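Local atomic coordinates of KmHsv2 (Kluyveromyces marxianus, PDB entry 3VU4), a protein that probably binds phosphoinositides on membranes as a beta-propeller of the PROPPIN family, related to the autophagy protein Atg18. Residues M209-S214 and V244-S249; T218-F223 and R232-G237. All coordinates share one frame; numbering follows the deposited sequence.

Contact 1 (M209-S214 and V244-S249). With SO4 (sulfate ion), chain E.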
loop_
_atom_site.group_PDB
_atom_site.type_symbol
_atom_site.label_atom_id
_atom_site.label_comp_id
_atom_site.label_asym_id
_atom_site.label_seq_id
_atom_site.Cartn_x
_atom_site.Cartn_y
_atom_site.Cartn_z
ATOM N N MET A 209 -10.199 -5.113 -7.702
ATOM C CA MET A 209 -10.336 -5.919 -6.489
ATOM C C MET A 209 -9.804 -5.158 -5.282
ATOM O O MET A 209 -8.940 -4.286 -5.411
ATOM C CB MET A 209 -9.589 -7.251 -6.621
ATOM C CG MET A 209 -10.210 -8.223 -7.616
ATOM S SD MET A 209 -9.441 -9.862 -7.569
ATOM C CE MET A 209 -7.732 -9.497 -8.225
ATOM N N VAL A 210 -10.330 -5.471 -4.108
ATOM C CA VAL A 210 -9.862 -4.816 -2.894
ATOM C C VAL A 210 -9.682 -5.868 -1.805
ATOM O O VAL A 210 -10.574 -6.678 -1.573
ATOM C CB VAL A 210 -10.844 -3.729 -2.416
ATOM C CG1 VAL A 210 -12.214 -4.335 -2.128
ATOM C CG2 VAL A 210 -10.281 -3.040 -1.191
ATOM N N ALA A 211 -8.516 -5.875 -1.162
ATOM C CA ALA A 211 -8.245 -6.843 -0.101
ATOM C C ALA A 211 -8.460 -6.179 1.254
ATOM O O ALA A 211 -8.067 -5.022 1.462
ATOM C CB ALA A 211 -6.809 -7.362 -0.212
ATOM N N THR A 212 -9.095 -6.901 2.168
ATOM C CA THR A 212 -9.358 -6.360 3.498
ATOM C C THR A 212 -8.955 -7.327 4.598
ATOM O O THR A 212 -8.825 -8.533 4.388
ATOM C CB THR A 212 -10.865 -6.019 3.700
ATOM O OG1 THR A 212 -11.631 -7.228 3.793
ATOM C CG2 THR A 212 -11.386 -5.197 2.537
ATOM N N CYS A 213 -8.745 -6.786 5.781
ATOM C CA CYS A 213 -8.403 -7.608 6.925
ATOM C C CYS A 213 -8.768 -6.815 8.155
ATOM O O CYS A 213 -8.685 -5.587 8.146
ATOM C CB CYS A 213 -6.917 -7.950 6.936
ATOM S SG CYS A 213 -5.858 -6.561 7.260
ATOM N N SER A 214 -9.204 -7.506 9.200
ATOM C CA SER A 214 -9.569 -6.826 10.427
ATOM C C SER A 214 -8.440 -6.875 11.442
ATOM O O SER A 214 -7.389 -7.462 11.189
ATOM C CB SER A 214 -10.828 -7.433 11.039
ATOM O OG SER A 214 -10.629 -8.755 11.447
ATOM N N VAL A 244 1.092 -5.423 9.388
ATOM C CA VAL A 244 1.764 -4.133 9.283
ATOM C C VAL A 244 1.543 -3.580 7.884
ATOM O O VAL A 244 1.370 -2.377 7.695
ATOM C CB VAL A 244 3.279 -4.269 9.565
ATOM C CG1 VAL A 244 3.984 -2.953 9.328
ATOM C CG2 VAL A 244 3.487 -4.715 11.001
ATOM N N ASP A 245 1.552 -4.461 6.895
ATOM C CA ASP A 245 1.309 -4.023 5.533
ATOM C C ASP A 245 0.852 -5.186 4.655
ATOM O O ASP A 245 1.115 -6.359 4.943
ATOM C CB ASP A 245 2.547 -3.341 4.948
ATOM C CG ASP A 245 2.204 -2.431 3.771
ATOM O OD1 ASP A 245 0.995 -2.241 3.503
ATOM O OD2 ASP A 245 3.141 -1.901 3.119
ATOM N N MET A 246 0.150 -4.834 3.586
ATOM C CA MET A 246 -0.404 -5.805 2.657
ATOM C C MET A 246 -0.387 -5.148 1.289
ATOM O O MET A 246 -0.938 -4.065 1.116
ATOM C CB MET A 246 -1.823 -6.140 3.105
ATOM C CG MET A 246 -2.632 -6.943 2.148
ATOM S SD MET A 246 -4.041 -7.642 3.023
ATOM C CE MET A 246 -5.068 -6.188 3.259
ATOM N N LYS A 247 0.268 -5.802 0.331
ATOM C CA LYS A 247 0.401 -5.278 -1.029
ATOM C C LYS A 247 0.176 -6.357 -2.111
ATOM O O LYS A 247 0.416 -7.548 -1.878
ATOM C CB LYS A 247 1.783 -4.650 -1.171
ATOM C CG LYS A 247 1.798 -3.140 -1.247
ATOM C CD LYS A 247 0.931 -2.486 -0.195
ATOM C CE LYS A 247 1.134 -0.977 -0.185
ATOM N NZ LYS A 247 2.516 -0.575 0.241
ATOM N N TRP A 248 -0.284 -5.925 -3.286
ATOM C CA TRP A 248 -0.594 -6.818 -4.417
ATOM C C TRP A 248 0.523 -6.916 -5.453
ATOM O O TRP A 248 1.186 -5.922 -5.744
ATOM C CB TRP A 248 -1.838 -6.325 -5.166
ATOM C CG TRP A 248 -3.174 -6.417 -4.456
ATOM C CD1 TRP A 248 -3.704 -5.523 -3.563
ATOM C CD2 TRP A 248 -4.197 -7.398 -4.693
ATOM N NE1 TRP A 248 -4.993 -5.878 -3.241
ATOM C CE2 TRP A 248 -5.322 -7.026 -3.917
ATOM C CE3 TRP A 248 -4.268 -8.554 -5.485
ATOM C CZ2 TRP A 248 -6.516 -7.766 -3.919
ATOM C CZ3 TRP A 248 -5.448 -9.292 -5.487
ATOM C CH2 TRP A 248 -6.558 -8.895 -4.704
ATOM N N SER A 249 0.723 -8.094 -6.033
ATOM C CA SER A 249 1.755 -8.222 -7.064
ATOM C C SER A 249 1.235 -7.460 -8.287
ATOM O O SER A 249 0.034 -7.236 -8.423
ATOM C CB SER A 249 2.033 -9.692 -7.396
ATOM O OG SER A 249 0.863 -10.361 -7.832
HETATM S S SO4 E . -13.898 -10.839 11.127
HETATM O O1 SO4 E . -14.936 -10.723 10.084
HETATM O O2 SO4 E . -12.625 -11.221 10.490
HETATM O O3 SO4 E . -13.717 -9.550 11.822
HETATM O O4 SO4 E . -14.322 -11.853 12.111
#

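Contact 2 (T218-F223 and R232-G237). With SO4 (sulfate ion), chain E.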
loop_
_atom_site.group_PDB
_atom_site.type_symbol
_atom_site.label_atom_id
_atom_site.label_comp_id
_atom_site.label_asym_id
_atom_site.label_seq_id
_atom_site.Cartn_x
_atom_site.Cartn_y
_atom_site.Cartn_z
ATOM N N THR A 218 -8.142 -13.520 11.892
ATOM C CA THR A 218 -7.650 -14.758 11.319
ATOM C C THR A 218 -7.951 -14.833 9.813
ATOM O O THR A 218 -7.444 -15.702 9.109
ATOM C CB THR A 218 -8.315 -15.933 12.049
ATOM O OG1 THR A 218 -8.503 -17.034 11.146
ATOM C CG2 THR A 218 -9.672 -15.485 12.593
ATOM N N ILE A 219 -8.743 -13.886 9.327
ATOM C CA ILE A 219 -9.163 -13.883 7.938
ATOM C C ILE A 219 -8.862 -12.652 7.110
ATOM O O ILE A 219 -9.013 -11.525 7.577
ATOM C CB ILE A 219 -10.683 -14.111 7.867
ATOM C CG1 ILE A 219 -11.059 -15.409 8.580
ATOM C CG2 ILE A 219 -11.144 -14.169 6.438
ATOM C CD1 ILE A 219 -12.572 -15.613 8.735
ATOM N N ILE A 220 -8.413 -12.894 5.880
ATOM C CA ILE A 220 -8.144 -11.840 4.914
ATOM C C ILE A 220 -9.160 -12.093 3.777
ATOM O O ILE A 220 -9.361 -13.239 3.358
ATOM C CB ILE A 220 -6.709 -11.920 4.360
ATOM C CG1 ILE A 220 -5.702 -11.615 5.472
ATOM C CG2 ILE A 220 -6.532 -10.921 3.220
ATOM C CD1 ILE A 220 -4.246 -11.704 5.043
ATOM N N ARG A 221 -9.824 -11.040 3.304
ATOM C CA ARG A 221 -10.822 -11.189 2.249
ATOM C C ARG A 221 -10.556 -10.348 1.016
ATOM O O ARG A 221 -9.968 -9.264 1.094
ATOM C CB ARG A 221 -12.221 -10.852 2.773
ATOM C CG ARG A 221 -12.668 -11.724 3.927
ATOM C CD ARG A 221 -14.151 -11.559 4.241
ATOM N NE ARG A 221 -14.595 -12.593 5.170
ATOM C CZ ARG A 221 -14.792 -12.413 6.476
ATOM N NH1 ARG A 221 -14.602 -11.220 7.036
ATOM N NH2 ARG A 221 -15.138 -13.442 7.238
ATOM N N VAL A 222 -10.997 -10.856 -0.132
ATOM C CA VAL A 222 -10.826 -10.142 -1.379
ATOM C C VAL A 222 -12.176 -10.021 -2.054
ATOM O O VAL A 222 -12.869 -11.025 -2.232
ATOM C CB VAL A 222 -9.866 -10.874 -2.324
ATOM C CG1 VAL A 222 -9.613 -10.014 -3.547
ATOM C CG2 VAL A 222 -8.563 -11.188 -1.615
ATOM N N PHE A 223 -12.547 -8.795 -2.422
ATOM C CA PHE A 223 -13.822 -8.529 -3.083
ATOM C C PHE A 223 -13.613 -7.830 -4.418
ATOM O O PHE A 223 -12.588 -7.178 -4.627
ATOM C CB PHE A 223 -14.726 -7.612 -2.235
ATOM C CG PHE A 223 -14.938 -8.073 -0.811
ATOM C CD1 PHE A 223 -13.996 -7.787 0.183
ATOM C CD2 PHE A 223 -16.090 -8.775 -0.456
ATOM C CE1 PHE A 223 -14.200 -8.189 1.508
ATOM C CE2 PHE A 223 -16.306 -9.184 0.868
ATOM C CZ PHE A 223 -15.358 -8.890 1.852
ATOM N N ARG A 232 -12.288 -14.136 -2.803
ATOM C CA ARG A 232 -11.314 -14.993 -2.127
ATOM C C ARG A 232 -11.309 -14.790 -0.614
ATOM O O ARG A 232 -11.670 -13.723 -0.106
ATOM C CB ARG A 232 -9.906 -14.703 -2.638
ATOM C CG ARG A 232 -9.700 -14.946 -4.101
ATOM C CD ARG A 232 -9.363 -16.391 -4.378
ATOM N NE ARG A 232 -9.164 -16.596 -5.806
ATOM C CZ ARG A 232 -9.986 -17.296 -6.579
ATOM N NH1 ARG A 232 -11.064 -17.862 -6.057
ATOM N NH2 ARG A 232 -9.730 -17.422 -7.868
ATOM N N GLU A 233 -10.886 -15.825 0.096
ATOM C CA GLU A 233 -10.784 -15.752 1.538
ATOM C C GLU A 233 -9.576 -16.596 1.945
ATOM O O GLU A 233 -9.412 -17.727 1.483
ATOM C CB GLU A 233 -12.066 -16.254 2.227
ATOM C CG GLU A 233 -12.261 -15.620 3.599
ATOM C CD GLU A 233 -13.574 -15.991 4.292
ATOM O OE1 GLU A 233 -13.661 -17.092 4.876
ATOM O OE2 GLU A 233 -14.520 -15.176 4.260
ATOM N N PHE A 234 -8.717 -16.017 2.782
ATOM C CA PHE A 234 -7.525 -16.705 3.258
ATOM C C PHE A 234 -7.498 -16.728 4.782
ATOM O O PHE A 234 -7.959 -15.796 5.429
ATOM C CB PHE A 234 -6.279 -15.995 2.742
ATOM C CG PHE A 234 -6.250 -15.825 1.259
ATOM C CD1 PHE A 234 -6.017 -16.911 0.426
ATOM C CD2 PHE A 234 -6.447 -14.572 0.689
ATOM C CE1 PHE A 234 -5.978 -16.752 -0.959
ATOM C CE2 PHE A 234 -6.411 -14.401 -0.695
ATOM C CZ PHE A 234 -6.174 -15.496 -1.520
ATOM N N ARG A 235 -6.957 -17.796 5.351
ATOM C CA ARG A 235 -6.861 -17.919 6.800
ATOM C C ARG A 235 -5.405 -17.695 7.143
ATOM O O ARG A 235 -4.525 -18.265 6.510
ATOM C CB ARG A 235 -7.281 -19.315 7.237
ATOM C CG ARG A 235 -8.583 -19.764 6.609
ATOM C CD ARG A 235 -9.772 -19.356 7.436
ATOM N NE ARG A 235 -10.136 -20.423 8.361
ATOM C CZ ARG A 235 -11.084 -20.320 9.286
ATOM N NH1 ARG A 235 -11.770 -19.189 9.415
ATOM N NH2 ARG A 235 -11.351 -21.356 10.074
ATOM N N ARG A 236 -5.141 -16.851 8.129
ATOM C CA ARG A 236 -3.767 -16.583 8.514
ATOM C C ARG A 236 -3.302 -17.698 9.428
ATOM O O ARG A 236 -2.106 -17.978 9.548
ATOM C CB ARG A 236 -3.684 -15.220 9.200
ATOM C CG ARG A 236 -3.772 -14.069 8.208
ATOM C CD ARG A 236 -4.161 -12.731 8.831
ATOM N NE ARG A 236 -3.300 -12.261 9.920
ATOM C CZ ARG A 236 -1.994 -12.495 10.038
ATOM N NH1 ARG A 236 -1.336 -13.225 9.139
ATOM N NH2 ARG A 236 -1.339 -11.966 11.058
ATOM N N GLY A 237 -4.267 -18.355 10.053
ATOM C CA GLY A 237 -3.947 -19.448 10.948
ATOM C C GLY A 237 -2.844 -19.162 11.958
ATOM O O GLY A 237 -3.031 -18.392 12.907
HETATM S S SO4 E . -13.898 -10.839 11.127
HETATM O O1 SO4 E . -14.936 -10.723 10.084
HETATM O O2 SO4 E . -12.625 -11.221 10.490
HETATM O O3 SO4 E . -13.717 -9.550 11.822
HETATM O O4 SO4 E . -14.322 -11.853 12.111
#

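Contact 1 (M209-S214 and V244-S249)
OD1 of Asp245 is gripped twice: by the backbone N of Met246 at 2.7 Å, in a bent bond from above the carboxylate plane, and by the guanidinium of Arg202 in a salt bridge. OD2 of Asp245 is held just as fully, by NZ of Lys247 at 3.2 Å through its syn lone pair and by the backbone N of Ile311. Four partners fix the rotation of the carboxylate and would probably keep it ionised.

The contact itself is apolar and is carried by the two residues of 244-249 that turn toward 209-214. Met246 reaches across with CG anti to its backbone N (chi1 170°) and bends only at its last torsion, so CE ends 3.7 Å from O of Ala211. The same CE lies 4.1 Å from SG of Cys213. Trp248 has CG anti to its carbonyl carbon (chi1 -69°), which sends the indole along the other half of the strand: its CZ2 rests 3.7 Å from CB of Ala211, with Ala211 N in the ring plane at the edge. Met209, its chain bent at the last torsion, crosses the indole at about a right angle. CE of Met209 comes within 3.6 Å of Trp248 CZ3, and its sulfur lies obliquely to the six-membered ring, a Met-aromatic contact.

The strands run almost antiparallel (160°), their axes 8.9 Å apart, so this is packing between two sheets, adjacent blades of the propeller. Strand 209-214 lies between 219-224 and 198-203, whose Arg202 O takes the N-H of Trp248 NE1; strand 243-248 is an outermost strand of the next blade, beside 254-259, whose Leu255 touches Ala211, Met246 and Trp248.

Contact 2 (T218-F223 and R232-G237)
Arg221 puts CG anti to its carbonyl carbon (chi1 -60°) and then runs extended to NE, while Glu233 puts CG anti to its backbone N (chi1 -153°) and is also extended beyond CG. The two side chains therefore lie alongside each other, pointing the same way, from a non-hydrogen-bonded pair of the antiparallel hairpin. NE of Arg221 gives a nearly straight hydrogen bond of 2.7 Å to OE2 of Glu233, part of a salt bridge. OE2 sits in the guanidinium plane, but the carboxylate is met from above its own plane, the two planes being 69° apart. At another point on the guanidinium edge, NH1 of Arg221 donates to O1 of the sulfate at 3.1 Å. CG2 of Ile219 lies above one guanidinium face, displaced toward its rim, and also reaches CG of Glu233 at 3.4 Å.

Five backbone hydrogen bonds fix the register, from Arg232 N to Val222 O at 3.2 Å through to Arg236 N and Thr218 O at 2.8 Å. On the face of Ile220, Val222 and Phe234 the packing is mostly apolar: CG2 of Val222 meets CE2 of Phe234 at 4.0 Å. Just past the strand, CD of Arg236 lies 3.9 Å from CG1 of Ile220, and its end goes on to a salt bridge with Asp239.

An alanine in place of Arg221 removes the guanidinium, and would probably leave the charge of Glu233 uncompensated and loosen the hold on an anion here. Residues 234-237 spell Phe-Arg-Arg-Gly, the PROPPIN signature linked to phosphoinositide binding, and the Arg235 side chain lies about 4 Å from another sulfate. Separately, Arg221, outside that motif, offers NH1 to its own sulfate, which is consistent with a second phosphate-binding position.

In the fold
Contact 1 joins two neighbouring blades of the seven-bladed propeller, whereas contact 2 is the outer hairpin of the first of them; their centres are about 10 Å apart. Strands 209-214 and 219-224 are sheet neighbours: Thr212 N lies 2.7 Å from Arg221 O, and Val210 N 2.9 Å from Phe223 O, both probable hydrogen bonds. The blade interface also continues across both contacts, with Trp248 CH2 at 3.5 Å from Val222 CG1. At one end they share a sulfate: Ser214 OG of contact 1 donates to O3 at 3.2 Å, beside Arg221, while His194, Thr195 and Asn196 complete the site. This ion, probably from the crystallisation liquor, may occupy the place of a phosphoinositide phosphate.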